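Local atomic coordinates of putative tryptophan halogenase (Xanthomonas campestris pv. campestris, PDB entry 6Y1W), a protein that probably acts as a flavin-dependent halogenase, a family that relies on FAD to install a halogen on aromatic substrates such as tryptophan. Residues V288-S291 against R292-D295; V302-H305 against N306-G309; R389-V392 against I393-Y396; A405-R408 against D409-S412. All coordinates share one frame; numbering follows the deposited sequence. Where two conformers were deposited one is given.

Contact 1. Residues V288-S291 against R292-D295; sequences VYSS and RYTD. With BUD ((2S,3S)-butane-2,3-diol), chain I.
Tyr289 and Thr294 meet where strand 283-289 runs into a type I beta turn, Ser290-Tyr293, that leads to helix 296-306. The turn is identified by the bond from Tyr293 N to Ser290 O, 3.0 Å, together with helical backbone angles at Ser291 and Arg292. Thr294 N also reaches Ser290 O, but weakly. The side chains of Tyr289, just before the turn, and Thr294, just after it, cross at about a right angle. The methyl CG2 of Thr294 lies 3.4 Å from CD2 of Tyr289 and approaches the ring obliquely. A chi1 of 65° sets CG of Tyr289 between its own N and carbonyl carbon, which brings the CD2 side of the ring to the Thr294 methyl. CB of Tyr289 lies 3.5 Å from C4 of the bound butanediol, and Thr294 lines the same pocket. Asp295 then occupies the N-cap of helix 296-306, its OD1 also bonded to the hydroxyl of Ser298.

Ser290 faces a different set of groups. Its OG, anti to the backbone N (chi1 176°), turns forward along the chain and accepts Arg292 N at 3.3 Å, forming an ST turn within the beta turn. The same OG is hydrogen-bonded with Phe245 O, which ties the turn to a neighbouring loop. It also sits in the plane of the Tyr293 ring, at the edge, 3.4 Å from CD1.

Contact 2. Residues V302-H305 against N306-G309; sequences VLEH and NLQG
Backbone bonds between Val302 to Glu304 and Asn306 to Leu307 shift here from a helical i to i+4 pattern towards i to i+3: Asn306 N lies 3.2 Å from Val302 O and 3.0 Å from Leu303 O, bonding to both, while Leu307 N bonds to Glu304 O. The side chain of Asn306 adds a firmer grip. Its ND2 gives Val302 O a nearly straight bond, 2.8 Å with an angle of 170° at the hydrogen, and that oxygen lies in the amide plane. ND2 and the backbone N of Asn306 approach Val302 O from opposite faces of its carbonyl plane, so two donors hold this oxygen. This is the C-terminal end of helix 296-306, where the chain departs for strand 316-319. The amide's OD1 is bonded by Arg267 NH1, which helps fix the group's rotation. On the side facing the sheet, CD1 of Leu303 packs against CD2 of Leu307 at 4.0 Å, and both leucines rest on Val252 of strand 248-254. Bent at chi2 (71°), Glu304 brings OE1 across to CD1 of Leu307, 3.9 Å away. A water 2.7 Å from Glu304 O and 2.8 Å from Leu307 O probably bridges them, though its acceptors outnumber its protons.

Contact 3. Residues R389-V392 against I393-Y396; sequences RDFV and ILHY
Arg389 and Ile393 stand one turn apart on helix 371-397, side by side and pointing the same way, with Ile393 CD1 3.8 Å from CG of the arginine. Their backbones are joined by Ile393 N to Arg389 O, 2.9 Å and nearly straight at 166°. Leu394 N to Asp390 O is equally short. At His395 the pattern slackens: its N makes only weak bonds, to Phe391 O and to Val392 O.

The buried charges are paired. Arg389 grips Asp390 side-on in a salt bridge, NE at 3.1 Å and NH2 at 2.8 Å from the one oxygen OD1, which lies close to the guanidinium plane. The bend at chi3 (66°) folds the arginine back to make this possible. OD2 of Asp390 is bonded to Ser418 OG, so both carboxylate oxygens have partners. Both ring nitrogens of His395 are likewise engaged, ND1 with Gln452 and NE2 with Glu347, a residue predicted to bind tryptophan; the contact therefore probably backs the substrate site. Tyr396 OH is bonded with Glu344.

Phe391 takes Leu394 CD2 over one face, 4.2 Å from CE1, while its ring meets that of His395 obliquely. Around this segment, helix 417-429 covers Asp390, Ile393 and Leu394, helix 442-451 covers Phe391 and His395, and helix 405-412 lies against Tyr396.

Contact 4. Residues A405-R408 against D409-S412; sequences AFWR and DCAS
Asp409 N gives Ala405 O the shortest sound polar bond between residues 405-408 and 409-412, 2.8 Å with 155° at the hydrogen. Its side chain curls back over the same carbonyl, bringing CG within 3.1 Å of Ala405 O; this is a close approach without a donor, and the carboxylate finds its partner at OD2, hydrogen-bonded with Tyr293 OH. The next bond, Cys410 N to Phe406 O at 2.9 Å, repeats the i to i+4 spacing of an alpha helix, here helix 405-412. At its last residue the bond loosens: Ser412 N reaches Arg408 O only weakly, and Ser412 OG sits 3.0 Å from that oxygen without a settled proton.

On the buried side Cys410 makes a sulfur-aromatic contact. With CG of Phe406 anti to the backbone N (chi1 177°), the ring leans toward the following turn, so that SG lies over one face, offset toward the rim, 4.0 Å from the centroid and 21° off the ring normal. SG meets the six-membered ring of Trp407 more distantly and obliquely, while Cys410 CB packs on CE3 of that indole. Trp407 NE1 is bonded to Asp269 O. Tyr396 of helix 371-397 touches Phe406, Trp407 and Cys410. On an exposed flank the Arg408 chain, bent at chi3, sets one face of its guanidinium over Ala405 N, off toward the rim, and its NH1 is bonded to Arg402 O.

Each contact joins directly consecutive residues, so along the chain the four run in series, and none nests within or crosses another. Contact 1 closes the tight turn between strand 283-289 and helix 296-306; contact 2 finishes that same helix, with nearest atoms about 7 Å from contact 1. Contact 3 follows near the end of helix 371-397, and contact 4 makes up helix 405-412, the next helix. In space the order differs. Contact 4 touches both contact 1, where Tyr293 CE2 lies 3.5 Å from Phe406 CA, and contact 3, where Tyr396 CE1 lies 3.7 Å from Phe406 CZ. It thereby joins the strand-to-helix turn to helix 371-397, while contact 2 stays apart.

Contact 1. Residues V288-S291 against R292-D295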
loop_
_atom_site.group_PDB
_atom_site.type_symbol
_atom_site.label_atom_id
_atom_site.label_comp_id
_atom_site.label_asym_id
_atom_site.label_seq_id
_atom_site.Cartn_x
_atom_site.Cartn_y
_atom_site.Cartn_z
ATOM N N VAL A 288 -11.305 30.400 7.695
ATOM C CA VAL A 288 -12.009 29.213 8.147
ATOM C C VAL A 288 -12.055 29.317 9.656
ATOM O O VAL A 288 -11.009 29.482 10.271
ATOM C CB VAL A 288 -11.226 27.963 7.726
ATOM C CG1 VAL A 288 -11.780 26.705 8.425
ATOM C CG2 VAL A 288 -11.232 27.809 6.180
ATOM N N TYR A 289 -13.237 29.221 10.257
ATOM C CA TYR A 289 -13.288 29.448 11.700
ATOM C C TYR A 289 -14.419 28.653 12.337
ATOM O O TYR A 289 -15.223 28.016 11.665
ATOM C CB TYR A 289 -13.452 30.954 12.013
ATOM C CG TYR A 289 -14.760 31.546 11.538
ATOM C CD1 TYR A 289 -14.930 31.989 10.210
ATOM C CD2 TYR A 289 -15.818 31.736 12.420
ATOM C CE1 TYR A 289 -16.131 32.546 9.766
ATOM C CE2 TYR A 289 -17.017 32.293 11.993
ATOM C CZ TYR A 289 -17.177 32.698 10.688
ATOM O OH TYR A 289 -18.387 33.226 10.350
ATOM N N SER A 290 -14.452 28.687 13.675
ATOM C CA SER A 290 -15.453 27.962 14.452
ATOM C C SER A 290 -16.434 28.944 15.069
ATOM O O SER A 290 -16.036 29.787 15.887
ATOM C CB SER A 290 -14.810 27.138 15.564
ATOM O OG SER A 290 -15.847 26.532 16.338
ATOM N N SER A 291 -17.712 28.765 14.732
ATOM C CA SER A 291 -18.788 29.594 15.263
ATOM C C SER A 291 -18.940 29.428 16.767
ATOM O O SER A 291 -19.558 30.276 17.415
ATOM C CB SER A 291 -20.117 29.268 14.565
ATOM O OG SER A 291 -20.684 28.007 14.958
ATOM N N ARG A 292 -18.393 28.362 17.331
ATOM C CA ARG A 292 -18.454 28.158 18.771
ATOM C C ARG A 292 -17.391 28.956 19.514
ATOM O O ARG A 292 -17.479 29.091 20.738
ATOM C CB ARG A 292 -18.338 26.662 19.068
ATOM C CG ARG A 292 -19.409 25.878 18.313
ATOM C CD ARG A 292 -19.456 24.442 18.749
ATOM N NE ARG A 292 -18.207 23.771 18.428
ATOM C CZ ARG A 292 -17.273 23.475 19.325
ATOM N NH1 ARG A 292 -17.451 23.785 20.608
ATOM N NH2 ARG A 292 -16.162 22.868 18.939
ATOM N N TYR A 293 -16.419 29.518 18.805
ATOM C CA TYR A 293 -15.344 30.279 19.425
ATOM C C TYR A 293 -15.276 31.730 18.996
ATOM O O TYR A 293 -14.531 32.500 19.609
ATOM C CB TYR A 293 -13.989 29.617 19.140
ATOM C CG TYR A 293 -13.806 28.314 19.852
ATOM C CD1 TYR A 293 -14.248 27.112 19.278
ATOM C CD2 TYR A 293 -13.149 28.252 21.075
ATOM C CE1 TYR A 293 -14.069 25.928 19.909
ATOM C CE2 TYR A 293 -12.955 27.031 21.730
ATOM C CZ TYR A 293 -13.420 25.872 21.133
ATOM O OH TYR A 293 -13.261 24.675 21.766
ATOM N N THR A 294 -15.938 32.100 17.915
ATOM C CA THR A 294 -15.889 33.468 17.428
ATOM C C THR A 294 -17.129 33.706 16.588
ATOM O O THR A 294 -17.896 32.780 16.329
ATOM C CB THR A 294 -14.612 33.731 16.639
ATOM O OG1 THR A 294 -14.379 35.147 16.612
ATOM C CG2 THR A 294 -14.783 33.244 15.244
ATOM N N ASP A 295 -17.333 34.960 16.172
ATOM C CA ASP A 295 -18.509 35.285 15.372
ATOM C C ASP A 295 -18.081 35.811 14.001
ATOM O O ASP A 295 -16.906 36.084 13.758
ATOM C CB ASP A 295 -19.424 36.282 16.097
ATOM C CG ASP A 295 -18.861 37.697 16.146
ATOM O OD1 ASP A 295 -17.635 37.895 16.085
ATOM O OD2 ASP A 295 -19.681 38.628 16.284
HETATM C C1 BUD I . -12.372 35.916 14.659
HETATM O O1 BUD I . -10.438 35.846 16.007
HETATM C C2 BUD I . -11.266 35.044 15.219
HETATM O O2 BUD I . -9.250 33.988 14.493
HETATM C C3 BUD I . -10.464 34.488 14.038
HETATM C C4 BUD I . -11.228 33.328 13.403
#

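Contact 2. Residues V302-H305 against N306-G309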
loop_
_atom_site.group_PDB
_atom_site.type_symbol
_atom_site.label_atom_id
_atom_site.label_comp_id
_atom_site.label_asym_id
_atom_site.label_seq_id
_atom_site.Cartn_x
_atom_site.Cartn_y
_atom_site.Cartn_z
ATOM N N VAL A 302 -10.686 40.040 10.962
ATOM C CA VAL A 302 -9.375 39.405 10.836
ATOM C C VAL A 302 -9.017 39.216 9.365
ATOM O O VAL A 302 -7.894 39.484 8.948
ATOM C CB VAL A 302 -9.359 38.061 11.583
ATOM C CG1 VAL A 302 -8.109 37.272 11.241
ATOM C CG2 VAL A 302 -9.452 38.289 13.074
ATOM N N LEU A 303 -9.955 38.715 8.574
ATOM C CA LEU A 303 -9.680 38.515 7.157
ATOM C C LEU A 303 -9.300 39.835 6.498
ATOM O O LEU A 303 -8.281 39.926 5.805
ATOM C CB LEU A 303 -10.888 37.896 6.481
ATOM C CG LEU A 303 -10.748 37.707 4.983
ATOM C CD1 LEU A 303 -9.595 36.730 4.746
ATOM C CD2 LEU A 303 -12.058 37.137 4.524
ATOM N N GLU A 304 -10.114 40.873 6.710
ATOM C CA GLU A 304 -9.818 42.182 6.121
ATOM C C GLU A 304 -8.424 42.658 6.500
ATOM O O GLU A 304 -7.668 43.154 5.649
ATOM C CB GLU A 304 -10.864 43.206 6.583
ATOM C CG GLU A 304 -10.499 44.629 6.189
ATOM C CD GLU A 304 -10.637 44.849 4.706
ATOM O OE1 GLU A 304 -11.403 44.084 4.077
ATOM O OE2 GLU A 304 -9.992 45.784 4.175
ATOM N N HIS A 305 -8.043 42.473 7.772
ATOM C CA HIS A 305 -6.744 42.933 8.239
ATOM C C HIS A 305 -5.601 42.251 7.501
ATOM O O HIS A 305 -4.553 42.861 7.286
ATOM C CB HIS A 305 -6.630 42.712 9.747
ATOM C CG HIS A 305 -5.276 43.018 10.315
ATOM N ND1 HIS A 305 -4.831 44.307 10.543
ATOM C CD2 HIS A 305 -4.283 42.196 10.736
ATOM C CE1 HIS A 305 -3.615 44.263 11.060
ATOM N NE2 HIS A 305 -3.258 42.994 11.187
ATOM N N ASN A 306 -5.803 41.013 7.054
ATOM C CA ASN A 306 -4.736 40.272 6.411
ATOM C C ASN A 306 -4.739 40.372 4.893
ATOM O O ASN A 306 -3.792 39.882 4.274
ATOM C CB ASN A 306 -4.823 38.780 6.801
ATOM C CG ASN A 306 -4.317 38.528 8.225
ATOM O OD1 ASN A 306 -3.158 38.204 8.425
ATOM N ND2 ASN A 306 -5.178 38.756 9.217
ATOM N N LEU A 307 -5.756 40.989 4.288
ATOM C CA LEU A 307 -5.823 41.078 2.830
ATOM C C LEU A 307 -4.748 42.014 2.306
ATOM O O LEU A 307 -4.331 42.961 2.982
ATOM C CB LEU A 307 -7.195 41.572 2.360
ATOM C CG LEU A 307 -8.397 40.639 2.602
ATOM C CD1 LEU A 307 -9.683 41.230 2.060
ATOM C CD2 LEU A 307 -8.160 39.287 1.957
ATOM N N GLN A 308 -4.231 41.675 1.129
ATOM C CA GLN A 308 -3.408 42.559 0.319
ATOM C C GLN A 308 -4.136 42.814 -0.987
ATOM O O GLN A 308 -4.696 41.882 -1.583
ATOM C CB GLN A 308 -2.050 41.958 0.014
ATOM C CG GLN A 308 -1.188 41.705 1.238
ATOM C CD GLN A 308 -0.041 40.786 0.901
ATOM O OE1 GLN A 308 -0.069 39.596 1.225
ATOM N NE2 GLN A 308 0.967 41.324 0.211
ATOM N N GLY A 309 -4.152 44.071 -1.409
ATOM C CA GLY A 309 -4.828 44.463 -2.625
ATOM C C GLY A 309 -6.311 44.710 -2.413
ATOM O O GLY A 309 -6.922 44.287 -1.424
HETATM O O HOH W 1 -5.621 44.648 4.849
#

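Contact 3. Residues R389-V392 against I393-Y396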
loop_
_atom_site.group_PDB
_atom_site.type_symbol
_atom_site.label_atom_id
_atom_site.label_comp_id
_atom_site.label_asym_id
_atom_site.label_seq_id
_atom_site.Cartn_x
_atom_site.Cartn_y
_atom_site.Cartn_z
ATOM N N ARG A 389 -8.640 12.465 7.586
ATOM C CA ARG A 389 -9.184 13.080 8.802
ATOM C C ARG A 389 -8.109 13.190 9.872
ATOM O O ARG A 389 -7.938 14.260 10.486
ATOM C CB ARG A 389 -10.376 12.261 9.320
ATOM C CG ARG A 389 -10.947 12.819 10.649
ATOM C CD ARG A 389 -11.665 11.735 11.417
ATOM N NE ARG A 389 -10.714 10.720 11.837
ATOM C CZ ARG A 389 -11.069 9.479 12.191
ATOM N NH1 ARG A 389 -12.376 9.166 12.176
ATOM N NH2 ARG A 389 -10.133 8.583 12.577
ATOM N N ASP A 390 -7.357 12.092 10.096
ATOM C CA ASP A 390 -6.356 12.097 11.165
ATOM C C ASP A 390 -5.290 13.140 10.894
ATOM O O ASP A 390 -4.778 13.777 11.826
ATOM C CB ASP A 390 -5.711 10.717 11.317
ATOM C CG ASP A 390 -6.617 9.712 12.029
ATOM O OD1 ASP A 390 -7.737 10.091 12.458
ATOM O OD2 ASP A 390 -6.193 8.523 12.090
ATOM N N PHE A 391 -4.923 13.314 9.622
ATOM C CA PHE A 391 -3.882 14.271 9.290
ATOM C C PHE A 391 -4.367 15.709 9.488
ATOM O O PHE A 391 -3.580 16.591 9.878
ATOM C CB PHE A 391 -3.425 14.042 7.839
ATOM C CG PHE A 391 -2.015 14.564 7.568
ATOM C CD1 PHE A 391 -0.916 13.743 7.782
ATOM C CD2 PHE A 391 -1.810 15.868 7.101
ATOM C CE1 PHE A 391 0.385 14.226 7.541
ATOM C CE2 PHE A 391 -0.542 16.346 6.857
ATOM C CZ PHE A 391 0.566 15.532 7.069
ATOM N N VAL A 392 -5.650 15.970 9.206
ATOM C CA VAL A 392 -6.221 17.281 9.471
ATOM C C VAL A 392 -6.245 17.537 10.969
ATOM O O VAL A 392 -5.843 18.612 11.435
ATOM C CB VAL A 392 -7.615 17.372 8.833
ATOM C CG1 VAL A 392 -8.371 18.664 9.273
ATOM C CG2 VAL A 392 -7.503 17.264 7.290
ATOM N N ILE A 393 -6.642 16.520 11.751
ATOM C CA ILE A 393 -6.630 16.669 13.212
ATOM C C ILE A 393 -5.235 16.967 13.722
ATOM O O ILE A 393 -5.047 17.809 14.627
ATOM C CB ILE A 393 -7.188 15.405 13.878
ATOM C CG1 ILE A 393 -8.668 15.257 13.548
ATOM C CG2 ILE A 393 -7.074 15.520 15.407
ATOM C CD1 ILE A 393 -9.236 13.874 13.904
ATOM N N LEU A 394 -4.228 16.309 13.139
ATOM C CA LEU A 394 -2.849 16.556 13.528
ATOM C C LEU A 394 -2.492 18.041 13.498
ATOM O O LEU A 394 -1.807 18.543 14.400
ATOM C CB LEU A 394 -1.940 15.763 12.593
ATOM C CG LEU A 394 -0.471 16.095 12.675
ATOM C CD1 LEU A 394 0.143 15.760 14.058
ATOM C CD2 LEU A 394 0.269 15.342 11.590
ATOM N N HIS A 395 -2.975 18.772 12.487
ATOM C CA HIS A 395 -2.620 20.190 12.382
ATOM C C HIS A 395 -3.100 20.998 13.587
ATOM O O HIS A 395 -2.428 21.954 13.987
ATOM C CB HIS A 395 -3.205 20.767 11.092
ATOM C CG HIS A 395 -2.312 20.594 9.900
ATOM N ND1 HIS A 395 -1.044 21.150 9.847
ATOM C CD2 HIS A 395 -2.493 19.934 8.726
ATOM C CE1 HIS A 395 -0.485 20.848 8.681
ATOM N NE2 HIS A 395 -1.343 20.123 7.978
ATOM N N TYR A 396 -4.257 20.648 14.149
ATOM C CA TYR A 396 -4.807 21.379 15.286
ATOM C C TYR A 396 -4.249 20.875 16.607
ATOM O O TYR A 396 -4.095 21.673 17.544
ATOM C CB TYR A 396 -6.337 21.263 15.309
ATOM C CG TYR A 396 -6.988 22.123 14.258
ATOM C CD1 TYR A 396 -7.134 23.482 14.457
ATOM C CD2 TYR A 396 -7.474 21.572 13.061
ATOM C CE1 TYR A 396 -7.750 24.301 13.516
ATOM C CE2 TYR A 396 -8.078 22.404 12.105
ATOM C CZ TYR A 396 -8.218 23.755 12.356
ATOM O OH TYR A 396 -8.822 24.602 11.463
#

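Contact 4. Residues A405-R408 against D409-S412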
loop_
_atom_site.group_PDB
_atom_site.type_symbol
_atom_site.label_atom_id
_atom_site.label_comp_id
_atom_site.label_asym_id
_atom_site.label_seq_id
_atom_site.Cartn_x
_atom_site.Cartn_y
_atom_site.Cartn_z
ATOM N N ALA A 405 -8.545 30.124 24.176
ATOM C CA ALA A 405 -9.289 28.943 24.598
ATOM C C ALA A 405 -9.389 27.931 23.456
ATOM O O ALA A 405 -9.299 26.714 23.674
ATOM C CB ALA A 405 -10.690 29.345 25.067
ATOM N N PHE A 406 -9.558 28.428 22.229
ATOM C CA PHE A 406 -9.578 27.574 21.045
ATOM C C PHE A 406 -8.324 26.701 20.961
ATOM O O PHE A 406 -8.415 25.473 20.868
ATOM C CB PHE A 406 -9.712 28.451 19.784
ATOM C CG PHE A 406 -9.659 27.659 18.487
ATOM C CD1 PHE A 406 -10.807 27.124 17.947
ATOM C CD2 PHE A 406 -8.469 27.528 17.822
ATOM C CE1 PHE A 406 -10.746 26.408 16.728
ATOM C CE2 PHE A 406 -8.369 26.819 16.607
ATOM C CZ PHE A 406 -9.542 26.268 16.057
ATOM N N TRP A 407 -7.138 27.304 21.061
ATOM C CA TRP A 407 -5.923 26.492 20.962
ATOM C C TRP A 407 -5.726 25.587 22.182
ATOM O O TRP A 407 -5.199 24.481 22.046
ATOM C CB TRP A 407 -4.693 27.384 20.751
ATOM C CG TRP A 407 -4.723 27.962 19.362
ATOM C CD1 TRP A 407 -4.902 29.289 19.019
ATOM C CD2 TRP A 407 -4.653 27.232 18.118
ATOM N NE1 TRP A 407 -4.901 29.413 17.632
ATOM C CE2 TRP A 407 -4.776 28.168 17.069
ATOM C CE3 TRP A 407 -4.481 25.880 17.800
ATOM C CZ2 TRP A 407 -4.720 27.799 15.710
ATOM C CZ3 TRP A 407 -4.420 25.506 16.409
ATOM C CH2 TRP A 407 -4.557 26.465 15.412
ATOM N N ARG A 408 -6.077 26.054 23.384
ATOM C CA ARG A 408 -5.968 25.166 24.545
ATOM C C ARG A 408 -6.866 23.955 24.375
ATOM O O ARG A 408 -6.481 22.828 24.743
ATOM C CB ARG A 408 -6.330 25.917 25.833
ATOM C CG ARG A 408 -5.285 26.976 26.210
ATOM C CD ARG A 408 -5.597 27.567 27.620
ATOM N NE ARG A 408 -6.835 28.351 27.715
ATOM C CZ ARG A 408 -6.983 29.644 27.404
ATOM N NH1 ARG A 408 -5.971 30.354 26.884
ATOM N NH2 ARG A 408 -8.157 30.238 27.597
ATOM N N ASP A 409 -8.061 24.167 23.814
ATOM C CA ASP A 409 -8.977 23.043 23.603
ATOM C C ASP A 409 -8.435 22.095 22.530
ATOM O O ASP A 409 -8.490 20.867 22.686
ATOM C CB ASP A 409 -10.373 23.526 23.202
ATOM C CG ASP A 409 -11.116 24.230 24.344
ATOM O OD1 ASP A 409 -10.606 24.278 25.498
ATOM O OD2 ASP A 409 -12.195 24.758 24.060
ATOM N N CYS A 410 -7.865 22.645 21.453
ATOM C CA CYS A 410 -7.287 21.771 20.421
ATOM C C CYS A 410 -6.143 20.938 20.984
ATOM O O CYS A 410 -5.983 19.759 20.643
ATOM C CB CYS A 410 -6.760 22.600 19.234
ATOM S SG CYS A 410 -7.982 23.407 18.187
ATOM N N ALA A 411 -5.313 21.544 21.835
ATOM C CA ALA A 411 -4.148 20.840 22.357
ATOM C C ALA A 411 -4.530 19.778 23.383
ATOM O O ALA A 411 -3.799 18.790 23.552
ATOM C CB ALA A 411 -3.173 21.858 22.961
ATOM N N SER A 412 -5.651 19.964 24.077
ATOM C CA SER A 412 -6.004 19.106 25.212
ATOM C C SER A 412 -7.078 18.071 24.883
ATOM O O SER A 412 -7.293 17.148 25.684
ATOM C CB SER A 412 -6.465 19.987 26.390
ATOM O OG SER A 412 -7.757 20.516 26.151
#